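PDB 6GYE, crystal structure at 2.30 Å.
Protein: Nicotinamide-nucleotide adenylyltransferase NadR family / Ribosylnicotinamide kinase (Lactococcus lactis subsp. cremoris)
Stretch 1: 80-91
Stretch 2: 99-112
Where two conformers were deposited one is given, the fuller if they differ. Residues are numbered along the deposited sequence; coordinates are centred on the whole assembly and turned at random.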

ATOM      1  N   ILE A  80      -2.683 -13.553 -21.317  1.00 64.61           N
ATOM      2  CA  ILE A  80      -3.546 -13.064 -20.244  1.00 60.30           C
ATOM      3  C   ILE A  80      -3.734 -11.567 -20.403  1.00 57.88           C
ATOM      4  O   ILE A  80      -2.765 -10.805 -20.342  1.00 70.54           O
ATOM      5  CB  ILE A  80      -3.006 -13.402 -18.843  1.00 64.15           C
ATOM      6  CG1 ILE A  80      -2.879 -14.913 -18.647  1.00 62.63           C
ATOM      7  CG2 ILE A  80      -3.932 -12.846 -17.761  1.00 58.36           C
ATOM      8  CD1 ILE A  80      -2.253 -15.292 -17.331  1.00 57.43           C
ATOM      9  N   LYS A  81      -4.980 -11.150 -20.604  0.68 61.91           N
ATOM     10  CA  LYS A  81      -5.371  -9.756 -20.722  0.68 63.24           C
ATOM     11  C   LYS A  81      -6.232  -9.380 -19.523  0.68 62.40           C
ATOM     12  O   LYS A  81      -6.985 -10.207 -19.006  0.68 65.61           O
ATOM     13  CB  LYS A  81      -6.147  -9.514 -22.023  0.68 69.73           C
ATOM     14  CG  LYS A  81      -6.557  -8.060 -22.284  0.68 77.15           C
ATOM     15  CD  LYS A  81      -5.365  -7.203 -22.667  0.68 84.57           C
ATOM     16  CE  LYS A  81      -5.758  -5.760 -22.983  0.68 85.98           C
ATOM     17  NZ  LYS A  81      -4.541  -4.952 -23.281  0.68 84.97           N
ATOM     18  N   VAL A  82      -6.110  -8.128 -19.084  1.00 61.64           N
ATOM     19  CA  VAL A  82      -6.855  -7.596 -17.943  1.00 58.74           C
ATOM     20  C   VAL A  82      -7.773  -6.492 -18.438  1.00 65.90           C
ATOM     21  O   VAL A  82      -7.322  -5.564 -19.130  1.00 67.04           O
ATOM     22  CB  VAL A  82      -5.928  -7.041 -16.845  1.00 56.72           C
ATOM     23  CG1 VAL A  82      -6.769  -6.399 -15.746  1.00 55.25           C
ATOM     24  CG2 VAL A  82      -5.041  -8.139 -16.272  1.00 54.23           C
ATOM     25  N   SER A  83      -9.050  -6.580 -18.069  0.53 61.69           N
ATOM     26  CA  SER A  83     -10.061  -5.639 -18.523  0.53 64.75           C
ATOM     27  C   SER A  83     -10.973  -5.264 -17.361  0.53 66.53           C
ATOM     28  O   SER A  83     -11.064  -5.975 -16.356  0.53 69.13           O
ATOM     29  CB  SER A  83     -10.884  -6.219 -19.676  0.53 66.11           C
ATOM     30  OG  SER A  83     -11.675  -7.304 -19.225  0.53 61.03           O
ATOM     31  N   MET A  84     -11.664  -4.142 -17.524  1.00 66.15           N
ATOM     32  CA  MET A  84     -12.448  -3.519 -16.471  1.00 62.53           C
ATOM     33  C   MET A  84     -13.925  -3.613 -16.818  1.00 69.80           C
ATOM     34  O   MET A  84     -14.320  -3.248 -17.932  1.00 66.71           O
ATOM     35  CB  MET A  84     -12.041  -2.051 -16.325  1.00 65.36           C
ATOM     36  CG  MET A  84     -12.132  -1.471 -14.940  1.00 74.97           C
ATOM     37  SD  MET A  84     -11.540   0.235 -14.884  1.00 82.36           S
ATOM     38  CE  MET A  84     -12.969   1.108 -15.512  1.00 81.93           C
ATOM     39  N   LEU A  85     -14.738  -4.115 -15.873  1.00 70.66           N
ATOM     40  CA  LEU A  85     -16.199  -4.114 -15.993  1.00 63.45           C
ATOM     41  C   LEU A  85     -16.757  -3.121 -14.984  1.00 68.46           C
ATOM     42  O   LEU A  85     -16.861  -3.428 -13.795  1.00 71.79           O
ATOM     43  CB  LEU A  85     -16.807  -5.493 -15.774  1.00 71.17           C
ATOM     44  CG  LEU A  85     -18.341  -5.487 -15.909  1.00 73.13           C
ATOM     45  CD1 LEU A  85     -18.746  -4.897 -17.242  1.00 72.83           C
ATOM     46  CD2 LEU A  85     -18.916  -6.870 -15.788  1.00 72.30           C
ATOM     47  N   ASN A  86     -17.105  -1.930 -15.470  1.00 77.04           N
ATOM     48  CA  ASN A  86     -17.656  -0.856 -14.650  1.00 81.37           C
ATOM     49  C   ASN A  86     -19.154  -1.092 -14.441  1.00 85.02           C
ATOM     50  O   ASN A  86     -19.927  -1.122 -15.408  1.00 78.90           O
ATOM     51  CB  ASN A  86     -17.397   0.488 -15.341  1.00 82.19           C
ATOM     52  CG  ASN A  86     -17.792   1.690 -14.491  1.00 89.90           C
ATOM     53  OD1 ASN A  86     -18.706   1.627 -13.667  1.00 92.87           O
ATOM     54  ND2 ASN A  86     -17.114   2.807 -14.716  1.00 98.75           N
ATOM     55  N   GLU A  87     -19.572  -1.240 -13.187  1.00 84.40           N
ATOM     56  CA  GLU A  87     -20.960  -1.574 -12.891  1.00 81.83           C
ATOM     57  C   GLU A  87     -21.794  -0.382 -12.423  1.00 79.23           C
ATOM     58  O   GLU A  87     -22.937  -0.579 -11.999  1.00 87.74           O
ATOM     59  CB  GLU A  87     -21.016  -2.695 -11.852  1.00 75.76           C
ATOM     60  CG  GLU A  87     -20.665  -4.055 -12.424  1.00 76.84           C
ATOM     61  CD  GLU A  87     -20.393  -5.096 -11.360  1.00 80.33           C
ATOM     62  OE1 GLU A  87     -20.082  -4.704 -10.211  1.00 80.05           O
ATOM     63  OE2 GLU A  87     -20.516  -6.304 -11.676  1.00 78.53           O
ATOM     64  N   ASN A  88     -21.276   0.842 -12.533  1.00 78.61           N
ATOM     65  CA  ASN A  88     -22.029   2.031 -12.149  1.00 87.48           C
ATOM     66  C   ASN A  88     -23.257   2.203 -13.042  1.00 96.00           C
ATOM     67  O   ASN A  88     -23.322   1.682 -14.157  1.00 93.98           O
ATOM     68  CB  ASN A  88     -21.167   3.296 -12.262  1.00 88.81           C
ATOM     69  CG  ASN A  88     -20.121   3.429 -11.149  1.00 90.84           C
ATOM     70  OD1 ASN A  88     -20.219   2.817 -10.089  1.00 88.28           O
ATOM     71  ND2 ASN A  88     -19.119   4.257 -11.397  1.00 92.88           N
ATOM     72  N   ASP A  89     -24.237   2.956 -12.531  1.00106.27           N
ATOM     73  CA  ASP A  89     -25.426   3.346 -13.298  1.00117.26           C
ATOM     74  C   ASP A  89     -26.160   2.136 -13.866  1.00121.32           C
ATOM     75  O   ASP A  89     -26.533   2.099 -15.040  1.00126.05           O
ATOM     76  CB  ASP A  89     -25.057   4.326 -14.411  1.00124.61           C
ATOM     77  CG  ASP A  89     -24.263   5.504 -13.898  1.00134.55           C
ATOM     78  OD1 ASP A  89     -24.729   6.156 -12.940  1.00138.93           O
ATOM     79  OD2 ASP A  89     -23.163   5.760 -14.438  1.00134.55           O
ATOM     80  N   LEU A  90     -26.384   1.157 -13.020  1.00123.91           N
ATOM     81  CA  LEU A  90     -27.130   0.003 -13.474  1.00120.75           C
ATOM     82  C   LEU A  90     -28.510  -0.005 -12.835  1.00127.26           C
ATOM     83  O   LEU A  90     -28.629   0.277 -11.636  1.00131.49           O
ATOM     84  CB  LEU A  90     -26.407  -1.298 -13.094  1.00107.53           C
ATOM     85  CG  LEU A  90     -25.377  -1.892 -14.050  1.00 96.38           C
ATOM     86  CD1 LEU A  90     -24.989  -3.269 -13.582  1.00 92.65           C
ATOM     87  CD2 LEU A  90     -25.942  -1.958 -15.436  1.00 93.65           C
ATOM     88  N   PRO A  91     -29.567  -0.297 -13.593  1.00122.65           N
ATOM     89  CA  PRO A  91     -30.846  -0.596 -12.941  1.00127.79           C
ATOM     90  C   PRO A  91     -30.620  -1.731 -11.952  1.00143.54           C
ATOM     91  O   PRO A  91     -30.020  -2.755 -12.285  1.00145.35           O
ATOM     92  CB  PRO A  91     -31.756  -1.011 -14.105  1.00116.89           C
ATOM     93  CG  PRO A  91     -31.145  -0.363 -15.309  1.00111.81           C
ATOM     94  CD  PRO A  91     -29.661  -0.347 -15.064  1.00113.10           C
ATOM     95  N   GLU A  99     -28.349  -5.028 -19.352  1.00 88.45           N
ATOM     96  CA  GLU A  99     -27.287  -4.045 -19.522  1.00 93.97           C
ATOM     97  C   GLU A  99     -25.950  -4.575 -19.011  1.00101.38           C
ATOM     98  O   GLU A  99     -24.904  -4.352 -19.634  1.00102.91           O
ATOM     99  CB  GLU A  99     -27.676  -2.753 -18.805  1.00 99.46           C
ATOM    100  CG  GLU A  99     -26.582  -1.696 -18.759  1.00112.74           C
ATOM    101  CD  GLU A  99     -26.427  -0.937 -20.055  1.00119.94           C
ATOM    102  OE1 GLU A  99     -27.299  -1.095 -20.941  1.00125.65           O
ATOM    103  OE2 GLU A  99     -25.435  -0.180 -20.179  1.00115.86           O
ATOM    104  N   TRP A 100     -25.959  -5.279 -17.878  1.00101.45           N
ATOM    105  CA  TRP A 100     -24.721  -5.856 -17.364  1.00 91.17           C
ATOM    106  C   TRP A 100     -24.090  -6.787 -18.393  1.00 85.51           C
ATOM    107  O   TRP A 100     -22.904  -6.660 -18.721  1.00 80.31           O
ATOM    108  CB  TRP A 100     -24.996  -6.589 -16.044  1.00 90.59           C
ATOM    109  CG  TRP A 100     -23.801  -7.238 -15.428  1.00 86.36           C
ATOM    110  CD1 TRP A 100     -22.899  -6.668 -14.575  1.00 80.43           C
ATOM    111  CD2 TRP A 100     -23.394  -8.598 -15.594  1.00 86.51           C
ATOM    112  NE1 TRP A 100     -21.938  -7.588 -14.221  1.00 79.02           N
ATOM    113  CE2 TRP A 100     -22.218  -8.779 -14.837  1.00 81.52           C
ATOM    114  CE3 TRP A 100     -23.901  -9.680 -16.326  1.00 85.30           C
ATOM    115  CZ2 TRP A 100     -21.549  -9.996 -14.782  1.00 80.62           C
ATOM    116  CZ3 TRP A 100     -23.232 -10.887 -16.273  1.00 78.64           C
ATOM    117  CH2 TRP A 100     -22.070 -11.035 -15.506  1.00 79.41           C
ATOM    118  N   ALA A 101     -24.885  -7.705 -18.946  1.00 84.97           N
ATOM    119  CA  ALA A 101     -24.367  -8.633 -19.947  1.00 83.33           C
ATOM    120  C   ALA A 101     -23.906  -7.905 -21.203  1.00 86.30           C
ATOM    121  O   ALA A 101     -22.903  -8.295 -21.815  1.00 86.96           O
ATOM    122  CB  ALA A 101     -25.419  -9.681 -20.294  1.00 77.89           C
ATOM    123  N   ASN A 102     -24.636  -6.859 -21.615  1.00 85.36           N
ATOM    124  CA  ASN A 102     -24.213  -6.073 -22.772  1.00 88.23           C
ATOM    125  C   ASN A 102     -22.787  -5.588 -22.598  1.00 86.88           C
ATOM    126  O   ASN A 102     -21.930  -5.816 -23.457  1.00 89.46           O
ATOM    127  CB  ASN A 102     -25.139  -4.877 -22.987  1.00 88.78           C
ATOM    128  CG  ASN A 102     -26.463  -5.272 -23.565  1.00100.16           C
ATOM    129  OD1 ASN A 102     -26.586  -6.324 -24.192  1.00104.76           O
ATOM    130  ND2 ASN A 102     -27.471  -4.430 -23.369  1.00107.77           N
ATOM    131  N   ARG A 103     -22.507  -4.960 -21.456  1.00 88.96           N
ATOM    132  CA  ARG A 103     -21.156  -4.495 -21.181  1.00 86.63           C
ATOM    133  C   ARG A 103     -20.177  -5.657 -21.188  1.00 83.00           C
ATOM    134  O   ARG A 103     -19.068  -5.547 -21.719  1.00 85.77           O
ATOM    135  CB  ARG A 103     -21.119  -3.780 -19.833  1.00 81.82           C
ATOM    136  CG  ARG A 103     -22.115  -2.647 -19.706  1.00 81.70           C
ATOM    137  CD  ARG A 103     -21.909  -1.904 -18.399  1.00 85.18           C
ATOM    138  NE  ARG A 103     -22.935  -0.888 -18.189  1.00 92.31           N
ATOM    139  CZ  ARG A 103     -23.054  -0.184 -17.070  1.00 90.72           C
ATOM    140  NH1 ARG A 103     -22.210  -0.399 -16.065  1.00 83.02           N
ATOM    141  NH2 ARG A 103     -24.017   0.724 -16.951  1.00 89.15           N
ATOM    142  N   LEU A 104     -20.585  -6.792 -20.628  1.00 82.92           N
ATOM    143  CA  LEU A 104     -19.685  -7.934 -20.550  1.00 81.89           C
ATOM    144  C   LEU A 104     -19.306  -8.434 -21.939  1.00 82.45           C
ATOM    145  O   LEU A 104     -18.124  -8.631 -22.240  1.00 80.22           O
ATOM    146  CB  LEU A 104     -20.334  -9.045 -19.732  1.00 74.85           C
ATOM    147  CG  LEU A 104     -19.511 -10.316 -19.756  1.00 68.79           C
ATOM    148  CD1 LEU A 104     -18.115 -10.013 -19.169  1.00 64.84           C
ATOM    149  CD2 LEU A 104     -20.217 -11.400 -18.977  1.00 71.23           C
ATOM    150  N   PHE A 105     -20.295  -8.632 -22.806  1.00 88.48           N
ATOM    151  CA  PHE A 105     -19.983  -9.149 -24.130  1.00 86.77           C
ATOM    152  C   PHE A 105     -19.282  -8.106 -24.985  1.00 90.96           C
ATOM    153  O   PHE A 105     -18.476  -8.453 -25.856  1.00 91.68           O
ATOM    154  CB  PHE A 105     -21.248  -9.669 -24.796  1.00 78.55           C
ATOM    155  CG  PHE A 105     -21.728 -10.954 -24.206  1.00 76.89           C
ATOM    156  CD1 PHE A 105     -21.049 -12.135 -24.465  1.00 77.44           C
ATOM    157  CD2 PHE A 105     -22.822 -10.980 -23.362  1.00 73.37           C
ATOM    158  CE1 PHE A 105     -21.467 -13.332 -23.904  1.00 79.87           C
ATOM    159  CE2 PHE A 105     -23.249 -12.167 -22.804  1.00 84.11           C
ATOM    160  CZ  PHE A 105     -22.566 -13.351 -23.074  1.00 82.93           C
ATOM    161  N   GLU A 106     -19.562  -6.828 -24.750  1.00 89.12           N
ATOM    162  CA  GLU A 106     -18.778  -5.798 -25.414  1.00 89.30           C
ATOM    163  C   GLU A 106     -17.306  -5.913 -25.030  1.00 89.26           C
ATOM    164  O   GLU A 106     -16.425  -5.818 -25.890  1.00 92.48           O
ATOM    165  CB  GLU A 106     -19.346  -4.427 -25.075  1.00 99.20           C
ATOM    166  CG  GLU A 106     -18.651  -3.283 -25.769  1.00117.91           C
ATOM    167  CD  GLU A 106     -19.528  -2.056 -25.817  1.00136.07           C
ATOM    168  OE1 GLU A 106     -19.575  -1.396 -26.878  1.00143.70           O
ATOM    169  OE2 GLU A 106     -20.202  -1.777 -24.802  1.00141.38           O
ATOM    170  N   LEU A 107     -17.025  -6.167 -23.746  1.00 85.76           N
ATOM    171  CA  LEU A 107     -15.649  -6.362 -23.293  1.00 78.61           C
ATOM    172  C   LEU A 107     -14.983  -7.513 -24.030  1.00 81.81           C
ATOM    173  O   LEU A 107     -13.831  -7.407 -24.460  1.00 85.63           O
ATOM    174  CB  LEU A 107     -15.626  -6.650 -21.797  1.00 80.72           C
ATOM    175  CG  LEU A 107     -15.364  -5.572 -20.756  1.00 77.15           C
ATOM    176  CD1 LEU A 107     -15.006  -6.249 -19.434  1.00 69.94           C
ATOM    177  CD2 LEU A 107     -14.277  -4.657 -21.203  1.00 69.40           C
ATOM    178  N   ILE A 108     -15.688  -8.636 -24.158  1.00 82.16           N
ATOM    179  CA  ILE A 108     -15.146  -9.793 -24.868  1.00 82.29           C
ATOM    180  C   ILE A 108     -14.864  -9.441 -26.325  1.00 85.19           C
ATOM    181  O   ILE A 108     -13.816  -9.792 -26.882  1.00 83.29           O
ATOM    182  CB  ILE A 108     -16.121 -10.978 -24.764  1.00 74.68           C
ATOM    183  CG1 ILE A 108     -16.260 -11.424 -23.314  1.00 69.50           C
ATOM    184  CG2 ILE A 108     -15.664 -12.126 -25.662  1.00 69.50           C
ATOM    185  CD1 ILE A 108     -17.155 -12.615 -23.140  1.00 71.52           C
ATOM    186  N   HIS A 109     -15.816  -8.772 -26.974  1.00 85.19           N
ATOM    187  CA  HIS A 109     -15.632  -8.409 -28.374  1.00 88.80           C
ATOM    188  C   HIS A 109     -14.415  -7.502 -28.549  1.00 92.29           C
ATOM    189  O   HIS A 109     -13.579  -7.727 -29.430  1.00 91.57           O
ATOM    190  CB  HIS A 109     -16.901  -7.745 -28.909  1.00 84.22           C
ATOM    191  CG  HIS A 109     -18.096  -8.650 -28.924  1.00 91.14           C
ATOM    192  ND1 HIS A 109     -19.390  -8.174 -28.951  1.00 96.49           N
ATOM    193  CD2 HIS A 109     -18.196 -10.002 -28.908  1.00 91.24           C
ATOM    194  CE1 HIS A 109     -20.234  -9.193 -28.955  1.00 96.44           C
ATOM    195  NE2 HIS A 109     -19.535 -10.313 -28.925  1.00 92.37           N
ATOM    196  N   HIS A 110     -14.293  -6.480 -27.701  1.00 93.39           N
ATOM    197  CA  HIS A 110     -13.229  -5.497 -27.871  1.00 99.00           C
ATOM    198  C   HIS A 110     -11.852  -6.115 -27.652  1.00 96.61           C
ATOM    199  O   HIS A 110     -10.895  -5.776 -28.355  1.00 99.09           O
ATOM    200  CB  HIS A 110     -13.445  -4.329 -26.906  1.00104.42           C
ATOM    201  CG  HIS A 110     -12.508  -3.181 -27.124  1.00119.91           C
ATOM    202  ND1 HIS A 110     -12.368  -2.553 -28.346  1.00126.01           N
ATOM    203  CD2 HIS A 110     -11.654  -2.555 -26.280  1.00120.79           C
ATOM    204  CE1 HIS A 110     -11.475  -1.584 -28.239  1.00125.34           C
ATOM    205  NE2 HIS A 110     -11.028  -1.565 -26.997  1.00120.91           N
ATOM    206  N   ASN A 111     -11.735  -7.039 -26.706  1.00 88.67           N
ATOM    207  CA  ASN A 111     -10.440  -7.536 -26.261  1.00 81.11           C
ATOM    208  C   ASN A 111     -10.060  -8.866 -26.895  1.00 77.31           C
ATOM    209  O   ASN A 111      -9.112  -9.512 -26.438  1.00 72.61           O
ATOM    210  CB  ASN A 111     -10.421  -7.658 -24.733  1.00 79.48           C
ATOM    211  CG  ASN A 111     -10.401  -6.308 -24.049  1.00 92.30           C
ATOM    212  OD1 ASN A 111      -9.332  -5.735 -23.813  1.00106.48           O
ATOM    213  ND2 ASN A 111     -11.584  -5.768 -23.763  1.00 87.74           N
ATOM    214  N   THR A 112     -10.748  -9.283 -27.947  1.00 82.62           N
ATOM    215  CA  THR A 112     -10.418 -10.531 -28.612  1.00 88.24           C
ATOM    216  C   THR A 112     -10.026 -10.282 -30.060  1.00 96.68           C
ATOM    217  O   THR A 112     -10.601  -9.426 -30.739  1.00100.11           O
ATOM    218  CB  THR A 112     -11.589 -11.513 -28.550  1.00 86.13           C
ATOM    219  OG1 THR A 112     -11.784 -11.926 -27.191  1.00 88.79           O
ATOM    220  CG2 THR A 112     -11.276 -12.721 -29.384  1.00 81.54           C
TER

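Leu 85 lies at the apolar centre of the contact. Its CB points sideways, but its t,p rotamer brings the methyl groups nearer the helix. Leu 85 CD2 is 3.9 Å from Trp 100 CE2, and Leu 85 CD1 is 3.7 Å from Arg 103 CB. Leu 107 continues the packing one turn on, with its CD1 4.1 Å from Leu 85 CB and 3.5 Å from Ser 83 OG. Leu 90 meets the indole edge, its CD1 4.1 Å from Trp 100 CD1. Strand 80-86 runs nearly antiparallel to helix 99-110, at 165°, with their axes 9.0 Å apart at closest approach.

The indole also has a polar partner. Trp 100 NE1 donates a hydrogen bond to Glu 87 OE2 at 3.2 Å, near the ring plane.

Arg 103 binds the end of the strand and the loop that follows. Its NH1 donates to Asn 86 O at a very short 2.5 Å. NH1 and NH2 of Arg 103 both donate to Asn 88 O, each at 3.0 Å. These carbonyls lie near the guanidinium plane, while Leu 90 CD2 covers one face, 3.6 Å from Arg 103 NH2. Within the helix, Arg 103 NE forms a salt bridge with Glu 99 OE2 at 3.3 Å, so the guanidinium is held from both stretches.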